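Beta-cardiotoxin OH-27 (Ophiophagus hannah, PDB 3PLC) is a three-finger toxin of king cobra venom, classed as a beta-cardiotoxin and therefore probably acting on the heart. Local coordinates at residues D42-S47 with V53-T58; T13-G18 with R38-I43. One frame throughout, in Å; residues are numbered along the deposited sequence.

In the fold
The two contacts illustrate how a small all-beta toxin can be held together by disulfides. Contact 2 joins residues 13-18, at the end of strand 12-14, to the end of strand 37-41; contact 1 joins the loop that follows, 42-47, to strand 53-56. They share Asp42 and Ile43, so the chain passes directly from one into the other, and their centres lie about 10 Å apart, each about 7 Å from the centre of the chain. Strands 37-41 and 53-56 are the two edges of the three-stranded sheet around strand 21-25. Contact 2 therefore ties this sheet to the two-stranded one, while contact 1 closes the third finger.

Contact 1. Residues D42-S47 with V53-T58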
ATOM      1  N   ASP A  42       4.683   6.837  -1.890  1.00 43.33           N
ATOM      2  CA  ASP A  42       6.045   7.404  -1.897  1.00 47.23           C
ATOM      3  C   ASP A  42       6.635   7.519  -0.496  1.00 49.36           C
ATOM      4  O   ASP A  42       7.772   7.091  -0.257  1.00 51.42           O
ATOM      5  CB  ASP A  42       6.101   8.770  -2.632  1.00 50.29           C
ATOM      6  CG  ASP A  42       4.967   9.743  -2.222  1.00 51.62           C
ATOM      7  OD1 ASP A  42       4.727  10.720  -2.981  1.00 53.43           O
ATOM      8  OD2 ASP A  42       4.337   9.554  -1.152  1.00 51.81           O
ATOM      9  N   ILE A  43       5.873   8.126   0.409  1.00 50.13           N
ATOM     10  CA  ILE A  43       6.245   8.227   1.815  1.00 52.62           C
ATOM     11  C   ILE A  43       5.181   7.531   2.682  1.00 51.04           C
ATOM     12  O   ILE A  43       3.994   7.543   2.357  1.00 49.00           O
ATOM     13  CB  ILE A  43       6.466   9.703   2.245  1.00 56.96           C
ATOM     14  CG1 ILE A  43       7.565  10.336   1.379  1.00 60.16           C
ATOM     15  CG2 ILE A  43       6.838   9.790   3.729  1.00 58.60           C
ATOM     16  CD1 ILE A  43       7.205  11.689   0.830  1.00 62.65           C
ATOM     17  N   CYS A  44       5.625   6.895   3.760  1.00 52.39           N
ATOM     18  CA  CYS A  44       4.743   6.130   4.623  1.00 51.72           C
ATOM     19  C   CYS A  44       3.954   7.059   5.556  1.00 54.23           C
ATOM     20  O   CYS A  44       4.519   7.662   6.469  1.00 58.28           O
ATOM     21  CB  CYS A  44       5.542   5.080   5.407  1.00 52.04           C
ATOM     22  SG  CYS A  44       4.571   4.118   6.610  1.00 52.69           S
ATOM     23  N   PRO A  45       2.640   7.190   5.319  1.00 52.86           N
ATOM     24  CA  PRO A  45       1.839   8.099   6.145  1.00 55.53           C
ATOM     25  C   PRO A  45       1.798   7.668   7.605  1.00 57.49           C
ATOM     26  O   PRO A  45       1.779   6.481   7.905  1.00 56.29           O
ATOM     27  CB  PRO A  45       0.449   8.009   5.517  1.00 53.73           C
ATOM     28  CG  PRO A  45       0.711   7.534   4.106  1.00 50.31           C
ATOM     29  CD  PRO A  45       1.834   6.563   4.261  1.00 49.50           C
ATOM     30  N   LYS A  46       1.813   8.643   8.501  1.00 61.98           N
ATOM     31  CA  LYS A  46       1.750   8.392   9.935  1.00 64.87           C
ATOM     32  C   LYS A  46       0.465   7.637  10.282  1.00 62.79           C
ATOM     33  O   LYS A  46      -0.601   7.932   9.747  1.00 61.72           O
ATOM     34  CB  LYS A  46       1.819   9.732  10.687  1.00 69.69           C
ATOM     35  CG  LYS A  46       2.064   9.630  12.195  1.00 75.12           C
ATOM     36  CD  LYS A  46       2.864  10.826  12.745  1.00 81.92           C
ATOM     37  CE  LYS A  46       4.386  10.594  12.666  1.00 83.85           C
ATOM     38  NZ  LYS A  46       4.936  10.575  11.271  1.00 81.11           N
ATOM     39  N   SER A  47       0.580   6.646  11.159  1.00 63.57           N
ATOM     40  CA  SER A  47      -0.587   5.966  11.726  1.00 63.13           C
ATOM     41  C   SER A  47      -1.348   6.906  12.665  1.00 67.03           C
ATOM     42  O   SER A  47      -0.799   7.911  13.130  1.00 70.81           O
ATOM     43  CB  SER A  47      -0.150   4.708  12.474  1.00 63.27           C
ATOM     44  OG  SER A  47       0.698   3.925  11.654  1.00 62.98           O
ATOM     45  N   VAL A  53      -1.623   2.185   9.536  1.00 48.17           N
ATOM     46  CA  VAL A  53      -0.799   2.154   8.323  1.00 45.42           C
ATOM     47  C   VAL A  53       0.268   1.068   8.385  1.00 44.86           C
ATOM     48  O   VAL A  53       1.159   1.130   9.233  1.00 47.06           O
ATOM     49  CB  VAL A  53      -0.095   3.518   8.084  1.00 46.85           C
ATOM     50  CG1 VAL A  53       0.621   3.516   6.738  1.00 44.62           C
ATOM     51  CG2 VAL A  53      -1.086   4.683   8.145  1.00 46.55           C
ATOM     52  N   LEU A  54       0.171   0.075   7.502  1.00 42.18           N
ATOM     53  CA  LEU A  54       1.289  -0.823   7.227  1.00 42.61           C
ATOM     54  C   LEU A  54       1.981  -0.394   5.944  1.00 40.75           C
ATOM     55  O   LEU A  54       1.311  -0.147   4.934  1.00 39.73           O
ATOM     56  CB  LEU A  54       0.830  -2.288   7.139  1.00 42.59           C
ATOM     57  CG  LEU A  54       1.890  -3.388   6.852  1.00 44.63           C
ATOM     58  CD1 LEU A  54       1.823  -4.547   7.857  1.00 48.79           C
ATOM     59  CD2 LEU A  54       1.770  -3.930   5.415  1.00 43.55           C
ATOM     60  N   CYS A  55       3.309  -0.270   5.994  1.00 42.27           N
ATOM     61  CA  CYS A  55       4.112   0.158   4.835  1.00 41.82           C
ATOM     62  C   CYS A  55       5.274  -0.767   4.714  1.00 42.64           C
ATOM     63  O   CYS A  55       5.946  -1.055   5.711  1.00 45.63           O
ATOM     64  CB  CYS A  55       4.675   1.585   4.964  1.00 43.98           C
ATOM     65  SG  CYS A  55       3.516   2.778   5.487  1.00 46.38           S
ATOM     66  N   CYS A  56       5.514  -1.197   3.475  1.00 40.62           N
ATOM     67  CA  CYS A  56       6.547  -2.155   3.166  1.00 40.89           C
ATOM     68  C   CYS A  56       7.126  -1.755   1.827  1.00 40.90           C
ATOM     69  O   CYS A  56       6.538  -0.931   1.134  1.00 40.21           O
ATOM     70  CB  CYS A  56       5.950  -3.554   3.160  1.00 39.74           C
ATOM     71  SG  CYS A  56       4.429  -3.772   2.190  1.00 34.93           S
ATOM     72  N   ASP A  57       8.272  -2.310   1.459  1.00 43.04           N
ATOM     73  CA  ASP A  57       8.995  -1.839   0.281  1.00 44.75           C
ATOM     74  C   ASP A  57       9.356  -2.901  -0.778  1.00 44.87           C
ATOM     75  O   ASP A  57      10.335  -2.745  -1.521  1.00 46.58           O
ATOM     76  CB  ASP A  57      10.249  -1.056   0.720  1.00 48.72           C
ATOM     77  CG  ASP A  57      11.237  -1.908   1.491  1.00 52.07           C
ATOM     78  OD1 ASP A  57      11.302  -3.125   1.245  1.00 54.06           O
ATOM     79  OD2 ASP A  57      11.969  -1.349   2.337  1.00 57.46           O
ATOM     80  N   THR A  58       8.559  -3.964  -0.861  1.00 43.64           N
ATOM     81  CA  THR A  58       8.778  -5.039  -1.847  1.00 44.53           C
ATOM     82  C   THR A  58       7.451  -5.401  -2.508  1.00 42.15           C
ATOM     83  O   THR A  58       6.392  -5.216  -1.907  1.00 41.14           O
ATOM     84  CB  THR A  58       9.347  -6.317  -1.187  1.00 47.57           C
ATOM     85  OG1 THR A  58       8.399  -6.815  -0.226  1.00 46.60           O
ATOM     86  CG2 THR A  58      10.708  -6.059  -0.501  1.00 50.19           C
TER
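The base of the third finger of this three-finger toxin is closed by the disulfide between Cys44, in the loop 42-47, and Cys55, in strand 53-56. SG of Cys44 and SG of Cys55 lie 2.0 Å apart, and the C-S-S-C torsion of 74° makes the bridge right-handed. The two halves differ in their first torsion: SG of Cys44 stands anti to its backbone N (chi1 176°), whereas SG of Cys55 lies beside its own N (chi1 -47°).

Val53 supplies most of the remaining contact. Its isopropyl group sits against the carbonyl of Pro45, with Pro45 O 3.4 Å from both CG1 and CG2 of Val53. CG1 also reaches the bridge, 4.0 Å from Cys44 SG, and meets CD of the Pro45 ring, whose side chain crosses that of Val53 at about a right angle. CG2 turns to the next carbonyl, Lys46 O, at 3.7 Å, and OG of Ser47 lies beside the valine CB. At the other end of the loop, Asp42 OD2 accepts a bond from Ile43 N on its anti side.

Strand 53-56 has backbone hydrogen bonds between Leu54 and Lys24 and between Cys56 and Cys22. No hydrogen bond crosses between 42-47 and 53-58; the loop is held to this strand by one covalent link and van der Waals contact, much of it valine methyls against carbonyl oxygens.

Contact 2. Residues T13-G18 with R38-I43; sequences TTCPIG and RGCIDI
Cys15 and Cys40 meet through side chains that point at each other across the contact, and their disulfide makes up the larger part of it. Both use the same first torsion, each SG lying anti to its carbonyl carbon and beside its backbone N (chi1 -68° for Cys40). The two halves thus approach in like fashion, and the CB-SG-SG-CB torsion (chi3) of -60° twists the bridge in the left-handed sense. SG of Cys15 is 2.0 Å from SG of Cys40. The CA atoms of Cys15 and Cys40 are 5.7 Å apart, so the bridge spans two backbones that are not paired as strands.

The touching parts, 13-18 and 40-42, point almost the same way, 8° apart end to end. Without a hydrogen bond between them this is an alignment of chains and not a strand pair. Beyond the bridge, the carbonyl O of Gly18, a residue with positive phi, comes against CB of Asp42 at 3.6 Å. On the other side of the bridge, Thr13 O makes a marginal approach to Cys40 SG.

Each segment belongs to its own sheet: Thr13 pairs through its backbone with Cys3 of strand 2-4, while Gly39 and Ile41 pair with Val23 and Lys21 of strand 21-25. The side chain of Cys3, itself bonded to Cys22, touches both Cys15 and Cys40, which places two disulfides together where the two sheets meet.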
ATOM      1  N   THR A  13      -1.552  -3.211  -9.160  1.00 41.32           N
ATOM      2  CA  THR A  13      -1.113  -2.357 -10.270  1.00 43.52           C
ATOM      3  C   THR A  13       0.388  -2.191 -10.152  1.00 44.59           C
ATOM      4  O   THR A  13       0.986  -2.449  -9.075  1.00 43.80           O
ATOM      5  CB  THR A  13      -1.674  -0.898 -10.242  1.00 43.80           C
ATOM      6  OG1 THR A  13      -2.388  -0.661  -9.027  1.00 43.34           O
ATOM      7  CG2 THR A  13      -2.577  -0.590 -11.456  1.00 46.86           C
ATOM      8  N   THR A  14       0.986  -1.762 -11.265  1.00 46.09           N
ATOM      9  CA  THR A  14       2.325  -1.192 -11.254  1.00 46.57           C
ATOM     10  C   THR A  14       2.198   0.287 -10.893  1.00 46.13           C
ATOM     11  O   THR A  14       1.274   0.980 -11.337  1.00 46.52           O
ATOM     12  CB  THR A  14       3.020  -1.368 -12.598  1.00 48.17           C
ATOM     13  OG1 THR A  14       2.593  -2.602 -13.185  1.00 51.26           O
ATOM     14  CG2 THR A  14       4.515  -1.397 -12.408  1.00 49.37           C
ATOM     15  N   CYS A  15       3.120   0.753 -10.061  1.00 45.75           N
ATOM     16  CA  CYS A  15       3.063   2.101  -9.516  1.00 45.36           C
ATOM     17  C   CYS A  15       3.629   3.139 -10.481  1.00 47.32           C
ATOM     18  O   CYS A  15       4.449   2.800 -11.340  1.00 48.82           O
ATOM     19  CB  CYS A  15       3.853   2.148  -8.217  1.00 44.54           C
ATOM     20  SG  CYS A  15       3.507   0.770  -7.140  1.00 40.98           S
ATOM     21  N   PRO A  16       3.169   4.400 -10.356  1.00 48.13           N
ATOM     22  CA  PRO A  16       3.884   5.524 -10.954  1.00 50.66           C
ATOM     23  C   PRO A  16       5.339   5.505 -10.512  1.00 50.69           C
ATOM     24  O   PRO A  16       5.625   5.226  -9.343  1.00 49.32           O
ATOM     25  CB  PRO A  16       3.188   6.762 -10.343  1.00 50.67           C
ATOM     26  CG  PRO A  16       1.889   6.313  -9.884  1.00 49.43           C
ATOM     27  CD  PRO A  16       1.823   4.794  -9.905  1.00 47.61           C
ATOM     28  N   ILE A  17       6.246   5.789 -11.438  1.00 53.45           N
ATOM     29  CA  ILE A  17       7.643   5.975 -11.080  1.00 54.82           C
ATOM     30  C   ILE A  17       7.651   6.967  -9.922  1.00 54.62           C
ATOM     31  O   ILE A  17       6.935   7.987  -9.937  1.00 55.57           O
ATOM     32  CB  ILE A  17       8.504   6.541 -12.254  1.00 58.83           C
ATOM     33  CG1 ILE A  17       8.180   5.819 -13.566  1.00 60.27           C
ATOM     34  CG2 ILE A  17      10.005   6.510 -11.911  1.00 61.83           C
ATOM     35  CD1 ILE A  17       9.231   5.959 -14.655  1.00 65.21           C
ATOM     36  N   GLY A  18       8.456   6.666  -8.917  1.00 53.88           N
ATOM     37  CA  GLY A  18       8.523   7.510  -7.749  1.00 54.19           C
ATOM     38  C   GLY A  18       7.751   6.957  -6.578  1.00 50.73           C
ATOM     39  O   GLY A  18       7.943   7.419  -5.459  1.00 51.23           O
ATOM     40  N   ARG A  38      -5.506  -0.437  -0.012  1.00 29.15           N
ATOM     41  CA  ARG A  38      -4.149  -0.830  -0.373  1.00 27.00           C
ATOM     42  C   ARG A  38      -3.799  -0.082  -1.633  1.00 25.92           C
ATOM     43  O   ARG A  38      -4.673   0.264  -2.390  1.00 25.68           O
ATOM     44  CB  ARG A  38      -4.145  -2.328  -0.668  1.00 27.73           C
ATOM     45  CG  ARG A  38      -4.473  -3.261   0.501  1.00 26.90           C
ATOM     46  CD  ARG A  38      -4.362  -4.694  -0.036  1.00 29.00           C
ATOM     47  NE  ARG A  38      -4.454  -5.727   0.980  1.00 33.93           N
ATOM     48  CZ  ARG A  38      -5.306  -6.762   0.946  1.00 39.17           C
ATOM     49  NH1 ARG A  38      -6.152  -6.911  -0.073  1.00 41.04           N
ATOM     50  NH2 ARG A  38      -5.302  -7.672   1.923  1.00 38.66           N
ATOM     51  N   GLY A  39      -2.528   0.217  -1.835  1.00 26.22           N
ATOM     52  CA  GLY A  39      -2.060   0.819  -3.079  1.00 26.28           C
ATOM     53  C   GLY A  39      -0.610   1.257  -3.010  1.00 28.20           C
ATOM     54  O   GLY A  39       0.108   0.922  -2.051  1.00 28.49           O
ATOM     55  N   CYS A  40      -0.169   1.995  -4.030  1.00 30.24           N
ATOM     56  CA  CYS A  40       1.221   2.443  -4.141  1.00 32.82           C
ATOM     57  C   CYS A  40       1.406   3.703  -3.344  1.00 33.74           C
ATOM     58  O   CYS A  40       0.448   4.451  -3.129  1.00 34.40           O
ATOM     59  CB  CYS A  40       1.610   2.691  -5.611  1.00 32.60           C
ATOM     60  SG  CYS A  40       1.641   1.156  -6.472  1.00 36.88           S
ATOM     61  N   ILE A  41       2.633   3.972  -2.923  1.00 35.38           N
ATOM     62  CA  ILE A  41       2.923   5.161  -2.132  1.00 37.31           C
ATOM     63  C   ILE A  41       4.395   5.585  -2.236  1.00 39.55           C
ATOM     64  O   ILE A  41       5.236   4.801  -2.625  1.00 38.99           O
ATOM     65  CB  ILE A  41       2.530   4.934  -0.656  1.00 38.36           C
ATOM     66  CG1 ILE A  41       1.451   5.925  -0.208  1.00 38.80           C
ATOM     67  CG2 ILE A  41       3.745   4.976   0.243  1.00 39.10           C
ATOM     68  CD1 ILE A  41       1.544   7.290  -0.845  1.00 39.94           C
ATOM     69  N   ASP A  42       4.683   6.837  -1.890  1.00 43.33           N
ATOM     70  CA  ASP A  42       6.045   7.404  -1.897  1.00 47.23           C
ATOM     71  C   ASP A  42       6.635   7.519  -0.496  1.00 49.36           C
ATOM     72  O   ASP A  42       7.772   7.091  -0.257  1.00 51.42           O
ATOM     73  CB  ASP A  42       6.101   8.770  -2.632  1.00 50.29           C
ATOM     74  CG  ASP A  42       4.967   9.743  -2.222  1.00 51.62           C
ATOM     75  OD1 ASP A  42       4.727  10.720  -2.981  1.00 53.43           O
ATOM     76  OD2 ASP A  42       4.337   9.554  -1.152  1.00 51.81           O
ATOM     77  N   ILE A  43       5.873   8.126   0.409  1.00 50.13           N
ATOM     78  CA  ILE A  43       6.245   8.227   1.815  1.00 52.62           C
ATOM     79  C   ILE A  43       5.181   7.531   2.682  1.00 51.04           C
ATOM     80  O   ILE A  43       3.994   7.543   2.357  1.00 49.00           O
ATOM     81  CB  ILE A  43       6.466   9.703   2.245  1.00 56.96           C
ATOM     82  CG1 ILE A  43       7.565  10.336   1.379  1.00 60.16           C
ATOM     83  CG2 ILE A  43       6.838   9.790   3.729  1.00 58.60           C
ATOM     84  CD1 ILE A  43       7.205  11.689   0.830  1.00 62.65           C
TER